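Local coordinates for protein activating signal cointegrator 1 complex subunit 2 (Homo sapiens, PDB 6YXQ) that binds K63-linked polyubiquitin and recruits the helicase ASCC3, its direct partner, to sites of DNA alkylation damage, at the interface of chains B and A. Sequence-based numbering; all coordinates share one arbitrary frame. Chains: chain A, Activating signal cointegrator 1 complex subunit 2; chain B, Activating signal cointegrator 1 complex subunit 3.

The interface of chains B and A. Residues chain B 11, 14-15; chain A 96, 99-100, 163-164, 166-167.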
# COMPACT_ATOMS: atom_id res chain seq x y z
N THR B 11 -1.81 0.89 -12.12
CA THR B 11 -0.43 1.21 -11.78
C THR B 11 0.53 0.15 -12.29
O THR B 11 1.72 0.44 -12.51
CB THR B 11 -0.29 1.38 -10.27
OG1 THR B 11 -0.77 0.20 -9.61
CG2 THR B 11 -1.10 2.58 -9.82
N LEU B 14 1.02 1.32 -15.75
CA LEU B 14 1.82 2.54 -15.69
C LEU B 14 3.29 2.21 -15.48
O LEU B 14 4.17 2.81 -16.11
CB LEU B 14 1.31 3.45 -14.58
CG LEU B 14 0.35 4.57 -14.97
CD1 LEU B 14 -0.73 4.07 -15.90
CD2 LEU B 14 -0.27 5.20 -13.73
N ARG B 15 3.57 1.25 -14.60
CA ARG B 15 4.96 0.86 -14.35
C ARG B 15 5.56 0.17 -15.56
O ARG B 15 6.72 0.41 -15.91
CB ARG B 15 5.03 -0.04 -13.12
CG ARG B 15 5.59 0.65 -11.88
CD ARG B 15 5.54 -0.28 -10.68
NE ARG B 15 4.20 -0.33 -10.09
CZ ARG B 15 3.89 0.14 -8.89
NH1 ARG B 15 4.81 0.69 -8.11
NH2 ARG B 15 2.64 0.04 -8.45
N ASP A 96 7.99 -0.65 -3.43
CA ASP A 96 7.33 -0.71 -4.73
C ASP A 96 6.65 -2.06 -4.93
O ASP A 96 5.53 -2.12 -5.45
CB ASP A 96 8.35 -0.45 -5.85
CG ASP A 96 7.69 -0.14 -7.18
OD1 ASP A 96 6.89 -0.96 -7.66
OD2 ASP A 96 7.98 0.94 -7.75
N LEU A 99 3.41 -2.12 -2.78
CA LEU A 99 2.37 -1.26 -3.35
C LEU A 99 1.80 -1.86 -4.64
O LEU A 99 0.58 -1.83 -4.86
CB LEU A 99 2.92 0.13 -3.61
CG LEU A 99 3.18 1.02 -2.38
CD1 LEU A 99 3.72 2.37 -2.81
CD2 LEU A 99 1.91 1.18 -1.55
N ARG A 100 2.66 -2.41 -5.49
CA ARG A 100 2.21 -2.93 -6.77
C ARG A 100 1.35 -4.17 -6.60
O ARG A 100 0.36 -4.34 -7.32
CB ARG A 100 3.42 -3.24 -7.66
CG ARG A 100 3.07 -3.97 -8.96
CD ARG A 100 4.28 -4.08 -9.88
NE ARG A 100 3.91 -4.51 -11.23
CZ ARG A 100 4.76 -4.58 -12.24
NH1 ARG A 100 6.04 -4.26 -12.07
NH2 ARG A 100 4.34 -4.98 -13.44
N PRO A 163 2.76 6.15 -10.15
CA PRO A 163 2.06 4.91 -9.77
C PRO A 163 2.03 4.66 -8.27
O PRO A 163 0.98 4.26 -7.74
CB PRO A 163 2.86 3.82 -10.50
CG PRO A 163 3.41 4.50 -11.68
CD PRO A 163 3.71 5.90 -11.26
N LYS A 164 3.14 4.89 -7.57
CA LYS A 164 3.15 4.66 -6.13
C LYS A 164 2.18 5.59 -5.41
O LYS A 164 1.58 5.20 -4.40
CB LYS A 164 4.55 4.82 -5.56
CG LYS A 164 5.55 3.86 -6.13
CD LYS A 164 6.95 4.42 -6.01
CE LYS A 164 7.70 3.79 -4.87
NZ LYS A 164 8.59 2.71 -5.36
N LEU A 166 -0.70 6.80 -6.70
CA LEU A 166 -2.02 6.24 -6.97
C LEU A 166 -2.28 5.02 -6.10
O LEU A 166 -3.36 4.88 -5.50
CB LEU A 166 -2.14 5.88 -8.45
CG LEU A 166 -2.72 6.94 -9.40
CD1 LEU A 166 -2.02 8.28 -9.25
CD2 LEU A 166 -2.62 6.45 -10.83
N ASP A 167 -1.30 4.12 -6.02
CA ASP A 167 -1.40 2.96 -5.15
C ASP A 167 -1.64 3.39 -3.71
O ASP A 167 -2.51 2.85 -3.02
CB ASP A 167 -0.14 2.10 -5.25
CG ASP A 167 -0.03 1.38 -6.57
OD1 ASP A 167 -1.08 0.93 -7.09
OD2 ASP A 167 1.10 1.25 -7.09
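The short helix 10-18 near the N-terminus of ASCC3 (chain B) lies against helices 89-101 and 162-172 of the N-terminal part of ASCC2 (chain A), and B:Thr11, B:Leu14 and B:Arg15 are its contribution to this patch. B:Arg15 does most of the work: its long chain bends at chi3 (-80°) and pushes the guanidinium between the two ASCC2 helices, where an aspartate from each receives it tip to tip. NH1 forms a salt bridge with OD1 of A:Asp96 at 2.7 Å, not a hydrogen bond, because OD1 stands well out of the guanidinium plane, on the side of A:Arg100, and no N-H points at it; OD2 lies at the edge, in plane, the two planes being 68° apart. NH2 forms a salt bridge with OD2 of A:Asp167, here nearly coplanar (7° apart). CB of A:Pro163 sits over the centre of one guanidinium face, and on the other CB of A:Arg100 lies 3.6 Å from CZ of B:Arg15. A:Arg100 runs past in the opposite direction, extended, offering methylenes to the flat cation. A:Lys164, bent at chi3 and chi4, brings NZ to 3.0 Å from OD2 of A:Asp96, above the carboxylate plane, and so probably helps to position that acid. An alanine in place of A:Asp96 would take away the carboxylate shared by NH1 of B:Arg15 and NZ of A:Lys164, and is likely to loosen the arginine's seat. A:Asp167 is shared too: OG1 of B:Thr11 donates to the syn lone pair of OD1 at 2.6 Å, while the threonine methyl CG2 packs 3.7 Å from CB of A:Leu166, a double use that suits a beta-branched alcohol. B:Leu14 extends the apolar side, its CB 3.7 Å from CG of A:Pro163 and its side chain crossing that of A:Leu166 at about a right angle, CD2 against CD2. Charge pairing flanked by apolar packing thus helps to hold ASCC3 on ASCC2, which recruits the helicase to damaged DNA.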